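Local structure of metallopeptidase containing co-catalytic metalloactive site (Shewanella denitrificans OS217, 3B2Y) at residues E35-L39 against L90-P95; L56-Q62 against V101-P107; P67-I71 against L158-S162; I17-S22 against W84-H88. The protein probably acts as a zinc-dependent metallocarboxypeptidase of the M14 family, a hydrolase whose metal site holds nickel in this crystal. One frame throughout, in Å; residues are numbered along the deposited sequence.

Contact 1. Residues E35-L39 against L90-P95; sequences EVNRL and LRGLQP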
loop_
_atom_site.group_PDB
_atom_site.type_symbol
_atom_site.label_atom_id
_atom_site.label_comp_id
_atom_site.label_asym_id
_atom_site.label_seq_id
_atom_site.Cartn_x
_atom_site.Cartn_y
_atom_site.Cartn_z
ATOM N N GLU A 35 4.619 3.505 17.162
ATOM C CA GLU A 35 5.338 2.369 16.558
ATOM C C GLU A 35 6.660 2.782 15.925
ATOM O O GLU A 35 7.670 2.117 16.125
ATOM C CB GLU A 35 4.458 1.627 15.570
ATOM C CG GLU A 35 3.224 1.048 16.239
ATOM C CD GLU A 35 3.566 0.343 17.590
ATOM O OE1 GLU A 35 4.445 -0.570 17.623
ATOM O OE2 GLU A 35 2.966 0.728 18.631
ATOM N N VAL A 36 6.677 3.898 15.190
ATOM C CA VAL A 36 7.934 4.299 14.537
ATOM C C VAL A 36 9.027 4.716 15.570
ATOM O O VAL A 36 10.208 4.464 15.351
ATOM C CB VAL A 36 7.732 5.377 13.439
ATOM C CG1 VAL A 36 6.472 5.113 12.619
ATOM C CG2 VAL A 36 7.748 6.700 14.014
ATOM N N ASN A 37 8.625 5.322 16.675
ATOM C CA ASN A 37 9.526 5.650 17.770
ATOM C C ASN A 37 10.164 4.348 18.290
ATOM O O ASN A 37 11.369 4.292 18.512
ATOM C CB ASN A 37 8.764 6.345 18.906
ATOM C CG ASN A 37 9.545 6.374 20.230
ATOM O OD1 ASN A 37 9.619 5.369 20.954
ATOM N ND2 ASN A 37 10.119 7.532 20.558
ATOM N N ARG A 38 9.327 3.324 18.470
ATOM C CA ARG A 38 9.744 2.083 19.102
ATOM C C ARG A 38 10.694 1.308 18.190
ATOM O O ARG A 38 11.626 0.676 18.646
ATOM C CB ARG A 38 8.507 1.242 19.450
ATOM C CG ARG A 38 8.818 -0.109 20.127
ATOM C CD ARG A 38 7.539 -0.939 20.304
ATOM N NE ARG A 38 6.892 -1.304 19.037
ATOM C CZ ARG A 38 7.244 -2.341 18.274
ATOM N NH1 ARG A 38 8.288 -3.095 18.581
ATOM N NH2 ARG A 38 6.596 -2.587 17.151
ATOM N N LEU A 39 10.424 1.359 16.890
ATOM C CA LEU A 39 11.179 0.640 15.908
ATOM C C LEU A 39 12.441 1.367 15.450
ATOM O O LEU A 39 13.251 0.766 14.737
ATOM C CB LEU A 39 10.299 0.302 14.736
ATOM C CG LEU A 39 9.245 -0.760 14.998
ATOM C CD1 LEU A 39 8.226 -0.757 13.844
ATOM C CD2 LEU A 39 9.893 -2.160 15.193
ATOM N N LEU A 90 3.279 -3.186 11.678
ATOM C CA LEU A 90 4.306 -2.506 12.502
ATOM C C LEU A 90 4.253 -2.908 13.965
ATOM O O LEU A 90 5.289 -3.132 14.617
ATOM C CB LEU A 90 4.138 -0.998 12.419
ATOM C CG LEU A 90 4.466 -0.437 11.047
ATOM C CD1 LEU A 90 4.378 1.059 11.086
ATOM C CD2 LEU A 90 5.819 -0.908 10.528
ATOM N N ARG A 91 3.045 -3.054 14.483
ATOM C CA ARG A 91 2.908 -3.523 15.865
ATOM C C ARG A 91 3.561 -4.887 16.072
ATOM O O ARG A 91 4.042 -5.157 17.169
ATOM C CB ARG A 91 1.438 -3.526 16.326
ATOM C CG ARG A 91 0.860 -2.146 16.498
ATOM C CD ARG A 91 -0.252 -2.100 17.511
ATOM N NE ARG A 91 -0.779 -0.741 17.590
ATOM C CZ ARG A 91 -1.977 -0.399 18.068
ATOM N NH1 ARG A 91 -2.839 -1.315 18.511
ATOM N NH2 ARG A 91 -2.327 0.883 18.070
ATOM N N GLY A 92 3.603 -5.732 15.040
ATOM C CA GLY A 92 4.140 -7.095 15.139
ATOM C C GLY A 92 5.657 -7.219 14.986
ATOM O O GLY A 92 6.231 -8.223 15.373
ATOM N N LEU A 93 6.302 -6.168 14.498
ATOM C CA LEU A 93 7.723 -6.169 14.129
ATOM C C LEU A 93 8.618 -5.824 15.317
ATOM O O LEU A 93 8.218 -5.072 16.166
ATOM C CB LEU A 93 7.949 -5.057 13.101
ATOM C CG LEU A 93 7.312 -5.228 11.729
ATOM C CD1 LEU A 93 7.805 -4.154 10.763
ATOM C CD2 LEU A 93 7.582 -6.624 11.200
ATOM N N GLN A 94 9.861 -6.286 15.271
ATOM C CA GLN A 94 10.920 -5.822 16.146
ATOM C C GLN A 94 12.018 -5.153 15.321
ATOM O O GLN A 94 12.168 -5.415 14.117
ATOM C CB GLN A 94 11.487 -7.017 16.950
ATOM C CG GLN A 94 10.541 -7.576 18.071
ATOM C CD GLN A 94 10.144 -6.508 19.108
ATOM O OE1 GLN A 94 10.972 -5.718 19.551
ATOM N NE2 GLN A 94 8.872 -6.498 19.497
ATOM N N PRO A 95 12.833 -4.315 15.952
ATOM C CA PRO A 95 13.932 -3.726 15.205
ATOM C C PRO A 95 14.878 -4.682 14.475
ATOM O O PRO A 95 15.476 -4.266 13.484
ATOM C CB PRO A 95 14.690 -2.951 16.274
ATOM C CG PRO A 95 13.673 -2.615 17.282
ATOM C CD PRO A 95 12.812 -3.829 17.343
HETATM O O HOH W 1 0.757 1.831 18.107
HETATM O O HOH W 2 3.692 -2.962 19.669
HETATM O O HOH W 3 10.353 -2.849 20.696
#
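Leu39, Arg38 and Leu90 carry most of this junction between the C-terminal part of helix 25-39 and the end of helix 81-92 with the turn that follows it. Leu39 bridges helix and turn: its CD1 packs against Leu90 CD2 at 4.1 Å, while its CD2 meets Leu93 CB at 4.1 Å and Pro95 CD at 4.0 Å. The flank of Leu90 also receives Glu35, Leu90 CB lying 4.1 Å from Glu35 CB. Arg38 works by polarity. Its side chain runs out straight and then bends at chi3, bringing the guanidinium to the turn just past the neighbouring helix, where NH1 and NH2 both donate to Leu93 O, each at 3.1 Å, in a fork on one carbonyl. The same group is held from its own helix by Glu35, one turn earlier: Glu35 OE1 accepts from Arg38 NE at 2.9 Å in a salt bridge and from Arg38 NH2 at 3.0 Å. Glu35 OE2 and Arg91 NE, 4.2 Å apart, are too distant for a salt bridge and are joined instead by water 1, 2.5 Å from Glu35 OE2 and 3.0 Å from Arg91 NE. On the apolar side, Leu90 also touches Leu32 and Leu39 touches Phe98. Helix 25-39 thus packs against helix 81-92, the helix of the beta-alpha-beta crossover from strand 68-73 to strand 102-106.

Contact 2. Residues L56-Q62 against V101-P107; sequences LYQSASQ and VNLSLLP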
loop_
_atom_site.group_PDB
_atom_site.type_symbol
_atom_site.label_atom_id
_atom_site.label_comp_id
_atom_site.label_asym_id
_atom_site.label_seq_id
_atom_site.Cartn_x
_atom_site.Cartn_y
_atom_site.Cartn_z
ATOM N N LEU A 56 7.546 9.500 4.689
ATOM C CA LEU A 56 8.237 8.232 4.388
ATOM C C LEU A 56 9.038 7.863 5.634
ATOM O O LEU A 56 9.755 8.727 6.182
ATOM C CB LEU A 56 9.198 8.435 3.251
ATOM C CG LEU A 56 10.037 7.265 2.760
ATOM C CD1 LEU A 56 9.200 6.166 2.189
ATOM C CD2 LEU A 56 11.082 7.749 1.752
ATOM N N TYR A 57 8.906 6.637 6.110
ATOM C CA TYR A 57 9.736 6.154 7.194
ATOM C C TYR A 57 10.757 5.150 6.695
ATOM O O TYR A 57 10.440 4.290 5.981
ATOM C CB TYR A 57 8.910 5.533 8.301
ATOM C CG TYR A 57 7.930 6.476 8.849
ATOM C CD1 TYR A 57 6.711 6.613 8.279
ATOM C CD2 TYR A 57 8.252 7.289 9.909
ATOM C CE1 TYR A 57 5.807 7.512 8.757
ATOM C CE2 TYR A 57 7.384 8.185 10.391
ATOM C CZ TYR A 57 6.161 8.302 9.824
ATOM O OH TYR A 57 5.311 9.203 10.328
ATOM N N GLN A 58 11.986 5.301 7.113
ATOM C CA GLN A 58 13.060 4.383 6.685
ATOM C C GLN A 58 13.994 4.076 7.831
ATOM O O GLN A 58 13.982 4.754 8.839
ATOM C CB GLN A 58 13.877 5.011 5.569
ATOM C CG GLN A 58 13.143 5.473 4.361
ATOM C CD GLN A 58 14.093 5.922 3.297
ATOM O OE1 GLN A 58 14.822 6.909 3.466
ATOM N NE2 GLN A 58 14.141 5.181 2.204
ATOM N N SER A 59 14.847 3.067 7.633
ATOM C CA SER A 59 15.911 2.758 8.582
ATOM C C SER A 59 16.820 3.970 8.683
ATOM O O SER A 59 16.949 4.761 7.720
ATOM C CB SER A 59 16.733 1.521 8.165
ATOM O OG SER A 59 15.927 0.520 7.551
ATOM N N ALA A 60 17.469 4.108 9.839
ATOM C CA ALA A 60 18.344 5.263 10.097
ATOM C C ALA A 60 19.498 5.319 9.078
ATOM O O ALA A 60 20.013 6.397 8.790
ATOM C CB ALA A 60 18.874 5.237 11.550
ATOM N N SER A 61 19.871 4.157 8.533
ATOM C CA SER A 61 20.837 4.052 7.440
ATOM C C SER A 61 20.465 2.931 6.457
ATOM O O SER A 61 20.150 1.825 6.882
ATOM C CB SER A 61 22.222 3.737 8.012
ATOM O OG SER A 61 22.545 4.596 9.100
ATOM N N GLN A 62 20.538 3.209 5.155
ATOM C CA GLN A 62 20.379 2.176 4.152
ATOM C C GLN A 62 21.714 1.440 4.011
ATOM O O GLN A 62 22.765 2.064 3.844
ATOM C CB GLN A 62 19.955 2.742 2.798
ATOM C CG GLN A 62 18.781 3.723 2.829
ATOM C CD GLN A 62 17.625 3.300 3.730
ATOM O OE1 GLN A 62 16.806 2.460 3.364
ATOM N NE2 GLN A 62 17.545 3.912 4.907
ATOM N N VAL A 101 16.954 -6.061 6.039
ATOM C CA VAL A 101 16.268 -5.362 4.955
ATOM C C VAL A 101 16.224 -3.864 5.194
ATOM O O VAL A 101 16.039 -3.398 6.337
ATOM C CB VAL A 101 14.855 -5.974 4.723
ATOM C CG1 VAL A 101 13.987 -5.772 5.952
ATOM C CG2 VAL A 101 14.154 -5.394 3.438
ATOM N N ASN A 102 16.406 -3.092 4.130
ATOM C CA ASN A 102 16.138 -1.643 4.209
ATOM C C ASN A 102 14.669 -1.483 3.908
ATOM O O ASN A 102 14.275 -1.490 2.762
ATOM C CB ASN A 102 16.996 -0.891 3.209
ATOM C CG ASN A 102 18.461 -1.087 3.442
ATOM O OD1 ASN A 102 18.943 -0.931 4.574
ATOM N ND2 ASN A 102 19.205 -1.374 2.360
ATOM N N LEU A 103 13.835 -1.463 4.927
ATOM C CA LEU A 103 12.374 -1.391 4.687
ATOM C C LEU A 103 11.963 0.068 4.776
ATOM O O LEU A 103 12.327 0.770 5.728
ATOM C CB LEU A 103 11.577 -2.258 5.660
ATOM C CG LEU A 103 10.033 -2.342 5.493
ATOM C CD1 LEU A 103 9.660 -2.779 4.062
ATOM C CD2 LEU A 103 9.430 -3.333 6.445
ATOM N N SER A 104 11.313 0.529 3.718
ATOM C CA SER A 104 10.726 1.876 3.687
ATOM C C SER A 104 9.219 1.777 3.712
ATOM O O SER A 104 8.664 0.844 3.175
ATOM C CB SER A 104 11.268 2.579 2.471
ATOM O OG SER A 104 12.706 2.768 2.590
ATOM N N LEU A 105 8.566 2.721 4.394
ATOM C CA LEU A 105 7.100 2.698 4.602
ATOM C C LEU A 105 6.483 4.066 4.266
ATOM O O LEU A 105 7.028 5.087 4.611
ATOM C CB LEU A 105 6.808 2.355 6.051
ATOM C CG LEU A 105 7.400 1.052 6.561
ATOM C CD1 LEU A 105 7.335 1.021 8.077
ATOM C CD2 LEU A 105 6.669 -0.109 5.919
ATOM N N LEU A 106 5.456 4.066 3.454
ATOM C CA LEU A 106 4.711 5.260 3.005
ATOM C C LEU A 106 3.225 4.970 3.359
ATOM O O LEU A 106 2.441 4.531 2.548
ATOM C CB LEU A 106 4.986 5.482 1.511
ATOM C CG LEU A 106 4.628 6.735 0.772
ATOM C CD1 LEU A 106 5.472 7.917 1.296
ATOM C CD2 LEU A 106 4.982 6.505 -0.699
ATOM N N PRO A 107 2.869 5.152 4.630
ATOM C CA PRO A 107 1.657 4.615 5.188
ATOM C C PRO A 107 0.386 5.285 4.667
ATOM O O PRO A 107 -0.665 4.668 4.669
ATOM C CB PRO A 107 1.768 4.971 6.703
ATOM C CG PRO A 107 3.144 5.258 6.942
ATOM C CD PRO A 107 3.701 5.808 5.639
#
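Segment 101-107 starts with its back to its partner, since the CA-to-CB bond of Val101 points away. Asn102 turns toward it and sets CB 3.4 Å from Gln62 OE1, while its ND2 donates to the backbone O of Arg63. The CA-to-CB bond of Leu103 points away again, and its side chain touches Ile71 of strand 68-73. At Ser104 the two segments join: OG accepts a hydrogen bond from Gln58 NE2 at 2.8 Å, and CA makes a CA-H...O contact of 3.3 Å with Tyr57 O. Leu105 and Tyr57 form a single antiparallel hydrogen-bonded pair, with Tyr57 N to Leu105 O and Leu105 N to Tyr57 O both 2.9 Å. Through this bridge the hairpin of strands 42-49 and 52-58 adjoins strand 102-106, one of the two outermost strands of the mixed central sheet of the M14 alpha/beta fold. Next, Leu106 CD1 packs on Leu56 CD1 at 4.2 Å. Pro107 ends the segment with CG at the edge of the Tyr57 ring, 3.9 Å from CE1, and also touches Phe28 and Leu32 of helix 25-39.

Contact 3. Residues P67-I71 against L158-S162; sequences PSLLI and LCAAS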
loop_
_atom_site.group_PDB
_atom_site.type_symbol
_atom_site.label_atom_id
_atom_site.label_comp_id
_atom_site.label_asym_id
_atom_site.label_seq_id
_atom_site.Cartn_x
_atom_site.Cartn_y
_atom_site.Cartn_z
ATOM N N PRO A 67 18.496 -5.908 0.827
ATOM C CA PRO A 67 17.543 -5.462 -0.156
ATOM C C PRO A 67 16.751 -4.245 0.327
ATOM O O PRO A 67 16.577 -4.025 1.533
ATOM C CB PRO A 67 16.642 -6.687 -0.357
ATOM C CG PRO A 67 16.763 -7.464 0.936
ATOM C CD PRO A 67 18.151 -7.232 1.381
ATOM N N SER A 68 16.271 -3.469 -0.627
ATOM C CA SER A 68 15.506 -2.268 -0.330
ATOM C C SER A 68 14.091 -2.502 -0.819
ATOM O O SER A 68 13.863 -2.735 -1.992
ATOM C CB SER A 68 16.090 -1.036 -1.021
ATOM O OG SER A 68 17.401 -0.715 -0.539
ATOM N N LEU A 69 13.155 -2.419 0.118
ATOM C CA LEU A 69 11.760 -2.710 -0.137
ATOM C C LEU A 69 10.970 -1.510 0.378
ATOM O O LEU A 69 11.368 -0.870 1.381
ATOM C CB LEU A 69 11.262 -3.943 0.590
ATOM C CG LEU A 69 11.981 -5.263 0.411
ATOM C CD1 LEU A 69 11.277 -6.305 1.309
ATOM C CD2 LEU A 69 12.034 -5.706 -1.033
ATOM N N LEU A 70 9.921 -1.211 -0.341
ATOM C CA LEU A 70 8.967 -0.182 -0.040
ATOM C C LEU A 70 7.586 -0.797 0.111
ATOM O O LEU A 70 7.143 -1.540 -0.740
ATOM C CB LEU A 70 8.992 0.871 -1.145
ATOM C CG LEU A 70 7.982 2.029 -1.023
ATOM C CD1 LEU A 70 8.266 2.840 0.255
ATOM C CD2 LEU A 70 8.054 2.915 -2.300
ATOM N N ILE A 71 6.841 -0.400 1.140
ATOM C CA ILE A 71 5.421 -0.713 1.257
ATOM C C ILE A 71 4.686 0.632 1.409
ATOM O O ILE A 71 5.130 1.518 2.162
ATOM C CB ILE A 71 5.085 -1.585 2.517
ATOM C CG1 ILE A 71 5.879 -2.884 2.506
ATOM C CG2 ILE A 71 3.595 -1.946 2.589
ATOM C CD1 ILE A 71 5.842 -3.597 3.882
ATOM N N LEU A 158 12.366 7.494 -3.794
ATOM C CA LEU A 158 11.387 6.421 -3.817
ATOM C C LEU A 158 11.844 5.228 -4.685
ATOM O O LEU A 158 11.545 4.081 -4.369
ATOM C CB LEU A 158 10.039 6.930 -4.312
ATOM C CG LEU A 158 9.446 7.850 -3.235
ATOM C CD1 LEU A 158 8.246 8.604 -3.848
ATOM C CD2 LEU A 158 9.076 7.110 -1.936
ATOM N N CYS A 159 12.504 5.522 -5.791
ATOM C CA CYS A 159 13.094 4.496 -6.652
ATOM C C CYS A 159 14.184 3.720 -5.887
ATOM O O CYS A 159 14.183 2.486 -5.893
ATOM C CB CYS A 159 13.583 5.119 -7.948
ATOM S SG CYS A 159 12.134 5.640 -8.956
ATOM N N ALA A 160 15.075 4.426 -5.210
ATOM C CA ALA A 160 16.074 3.772 -4.297
ATOM C C ALA A 160 15.399 2.831 -3.276
ATOM O O ALA A 160 15.859 1.672 -3.044
ATOM C CB ALA A 160 16.940 4.834 -3.551
ATOM N N ALA A 161 14.288 3.313 -2.710
ATOM C CA ALA A 161 13.559 2.587 -1.645
ATOM C C ALA A 161 12.886 1.308 -2.107
ATOM O O ALA A 161 12.633 0.415 -1.288
ATOM C CB ALA A 161 12.560 3.573 -0.904
ATOM N N SER A 162 12.662 1.169 -3.419
ATOM C CA SER A 162 11.789 0.089 -3.963
ATOM C C SER A 162 12.614 -0.786 -4.900
ATOM O O SER A 162 12.050 -1.627 -5.610
ATOM C CB SER A 162 10.600 0.698 -4.712
ATOM O OG SER A 162 11.095 1.653 -5.653
#
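Strand 68-73, an inner strand of the mixed alpha/beta sheet, is covered here by the C-terminal end of helix 155-161, a helix-on-sheet packing of the M14 fold. The apolar part centres on Leu70, whose CA-to-CB bond points toward the helix: CD2 lies 4.3 Å from Leu158 CD2, and CB lies 4.5 Å from Ala161 CB and 3.9 Å from Ser162 CB. The small side chains of Ala161 and Ser162 let the helix end come close, with CA atoms of Leu69 and Ser162 only 4.7 Å apart. The CA-to-CB bond of Leu69 points away, and its side chain touches Phe267 and Cys271 of helix 253-271, so successive strand residues serve the two faces of the sheet. Backbone contacts are tight without being bonded: Ala161 O sits 3.0 Å from Leu69 C and 3.3 Å from Leu70 N, but the angle to that amide is poor, and no hydrogen bond joins the segments. Ser68 adds a contact of its CB with Ala160 O at 3.4 Å, while its N is hydrogen-bonded to Asp164 OD2, just beyond the helix. Within segment 158-162, Ser162 N donates to Cys159 O at 3.2 Å and Ser162 OG to Leu158 O at 2.8 Å.

Contact 4. Residues I17-S22 against W84-H88; sequences IFNCQS and WGMLH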
loop_
_atom_site.group_PDB
_atom_site.type_symbol
_atom_site.label_atom_id
_atom_site.label_comp_id
_atom_site.label_asym_id
_atom_site.label_seq_id
_atom_site.Cartn_x
_atom_site.Cartn_y
_atom_site.Cartn_z
ATOM N N ILE A 17 -9.795 -3.808 16.573
ATOM C CA ILE A 17 -8.355 -3.890 16.802
ATOM C C ILE A 17 -7.874 -2.546 17.328
ATOM O O ILE A 17 -7.119 -2.501 18.299
ATOM C CB ILE A 17 -7.561 -4.241 15.506
ATOM C CG1 ILE A 17 -7.899 -5.666 14.982
ATOM C CG2 ILE A 17 -6.029 -4.023 15.705
ATOM C CD1 ILE A 17 -7.268 -6.031 13.602
ATOM N N PHE A 18 -8.338 -1.454 16.708
ATOM C CA PHE A 18 -7.833 -0.118 17.048
ATOM C C PHE A 18 -8.781 0.681 17.945
ATOM O O PHE A 18 -8.431 1.763 18.433
ATOM C CB PHE A 18 -7.404 0.613 15.774
ATOM C CG PHE A 18 -6.248 -0.055 15.075
ATOM C CD1 PHE A 18 -4.949 0.092 15.568
ATOM C CD2 PHE A 18 -6.460 -0.858 13.975
ATOM C CE1 PHE A 18 -3.879 -0.546 14.954
ATOM C CE2 PHE A 18 -5.416 -1.506 13.356
ATOM C CZ PHE A 18 -4.120 -1.348 13.833
ATOM N N ASN A 19 -9.957 0.124 18.190
ATOM C CA ASN A 19 -11.010 0.761 18.980
ATOM C C ASN A 19 -11.340 2.155 18.495
ATOM O O ASN A 19 -11.457 3.100 19.282
ATOM C CB ASN A 19 -10.642 0.784 20.472
ATOM C CG ASN A 19 -11.833 1.098 21.360
ATOM O OD1 ASN A 19 -13.004 0.959 20.948
ATOM N ND2 ASN A 19 -11.550 1.514 22.601
ATOM N N CYS A 20 -11.468 2.303 17.182
ATOM C CA CYS A 20 -11.851 3.576 16.646
ATOM C C CYS A 20 -12.474 3.391 15.293
ATOM O O CYS A 20 -12.508 2.292 14.767
ATOM C CB CYS A 20 -10.601 4.453 16.537
ATOM S SG CYS A 20 -9.389 3.856 15.402
ATOM N N GLN A 21 -12.967 4.482 14.733
ATOM C CA GLN A 21 -13.440 4.486 13.379
ATOM C C GLN A 21 -12.302 4.566 12.389
ATOM O O GLN A 21 -11.207 5.141 12.653
ATOM C CB GLN A 21 -14.355 5.688 13.171
ATOM C CG GLN A 21 -15.315 5.517 12.014
ATOM C CD GLN A 21 -16.595 6.402 12.214
ATOM O OE1 GLN A 21 -17.623 5.905 12.628
ATOM N NE2 GLN A 21 -16.491 7.692 11.927
ATOM N N SER A 22 -12.563 4.022 11.208
ATOM C CA SER A 22 -11.572 3.914 10.199
ATOM C C SER A 22 -10.994 5.217 9.657
ATOM O O SER A 22 -9.931 5.202 9.073
ATOM C CB SER A 22 -12.072 3.021 9.052
ATOM O OG SER A 22 -13.215 3.506 8.440
ATOM N N TRP A 84 -4.330 1.133 8.115
ATOM C CA TRP A 84 -4.484 0.440 9.409
ATOM C C TRP A 84 -3.804 -0.962 9.400
ATOM O O TRP A 84 -3.288 -1.396 10.428
ATOM C CB TRP A 84 -5.948 0.338 9.880
ATOM C CG TRP A 84 -6.577 1.656 10.193
ATOM C CD1 TRP A 84 -7.406 2.337 9.415
ATOM C CD2 TRP A 84 -6.392 2.420 11.378
ATOM N NE1 TRP A 84 -7.799 3.503 10.025
ATOM C CE2 TRP A 84 -7.191 3.575 11.251
ATOM C CE3 TRP A 84 -5.628 2.246 12.546
ATOM C CZ2 TRP A 84 -7.190 4.566 12.200
ATOM C CZ3 TRP A 84 -5.659 3.223 13.522
ATOM C CH2 TRP A 84 -6.472 4.359 13.361
ATOM N N GLY A 85 -3.823 -1.628 8.232
ATOM C CA GLY A 85 -3.094 -2.886 7.994
ATOM C C GLY A 85 -1.615 -2.703 8.249
ATOM O O GLY A 85 -0.975 -3.536 8.919
HETATM N N MSE A 86 -1.058 -1.591 7.778
HETATM C CA MSE A 86 0.353 -1.320 8.039
HETATM C C MSE A 86 0.672 -1.096 9.497
HETATM O O MSE A 86 1.693 -1.526 9.989
HETATM C CB MSE A 86 0.839 -0.144 7.210
HETATM C CG MSE A 86 2.378 -0.178 7.052
HETATM SE SE MSE A 86 2.969 1.285 5.913
HETATM C CE MSE A 86 1.756 0.852 4.381
ATOM N N LEU A 87 -0.189 -0.372 10.191
ATOM C CA LEU A 87 -0.032 -0.172 11.615
ATOM C C LEU A 87 -0.066 -1.486 12.399
ATOM O O LEU A 87 0.709 -1.669 13.360
ATOM C CB LEU A 87 -1.073 0.824 12.111
ATOM C CG LEU A 87 -0.985 1.391 13.501
ATOM C CD1 LEU A 87 0.429 1.891 13.812
ATOM C CD2 LEU A 87 -1.997 2.527 13.540
ATOM N N HIS A 88 -0.939 -2.413 11.989
ATOM C CA HIS A 88 -1.042 -3.740 12.586
ATOM C C HIS A 88 0.266 -4.518 12.350
ATOM O O HIS A 88 0.850 -5.090 13.268
ATOM C CB HIS A 88 -2.254 -4.484 11.960
ATOM C CG HIS A 88 -2.543 -5.821 12.568
ATOM N ND1 HIS A 88 -2.076 -6.999 12.014
ATOM C CD2 HIS A 88 -3.229 -6.173 13.678
ATOM C CE1 HIS A 88 -2.473 -8.018 12.758
ATOM N NE2 HIS A 88 -3.171 -7.545 13.774
#
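The bump here is the ring of Phe18, which drops from the turn into a hollow on helix 81-92 formed by Trp84, Leu87 and His88. One face of the phenyl ring receives Trp84, with Phe18 CG 3.5 Å from Trp84 CE3; the rings meet obliquely, centroids 4.8 Å apart and planes at 43°. Phe18 CE1 touches Leu87 CG at 3.8 Å, and Phe18 CZ comes within 4.1 Å of His88 CB, so the tip of the ring reaches the helix surface. Ile17 fills the next gap along, its CD1 4.0 Å from His88 CD2. The indole of Trp84 is in turn a bump for segment 17-22, which curves round it: Cys20 SG makes an oblique sulfur-aromatic contact, 3.6 Å from Trp84 CH2, and at the other end of the curve Ser22 O accepts a hydrogen bond from Trp84 NE1 at 2.9 Å. A G1 beta bulge, with Asn19 and Cys20 both facing Ser15, belongs to the small hairpin of strands 14-15 and 20-21. Helices 25-39 and 253-271 also border the site: Phe28 of the former meets Trp84 edge-to-face, and Val257 of the latter touches Ile17 and His88.

Along the chain the first segments come in the order 17-22, 35-39, 56-62 and 67-71, followed by 84-88, 90-95, 101-107 and 158-162, so every pair of contacts crosses. Contacts 1 and 4 share helix 81-92, with centres about 15 Å apart, and meet where Arg91 packs on Phe18. The centres of contacts 2 and 3 are about 8 Å apart, on neighbouring parallel strands 102-106 and 68-73. Contacts 3 and 4 are farthest apart, about 24 Å between centres, yet Ile71 touches Met86, a selenomethionine. Contacts 1 and 4 pack helix 25-39 and hairpin 14-21 on helix 81-92, contact 2 joins hairpin 42-58 to the sheet, and contact 3 sets helix 155-161 on it, all away from the metal site.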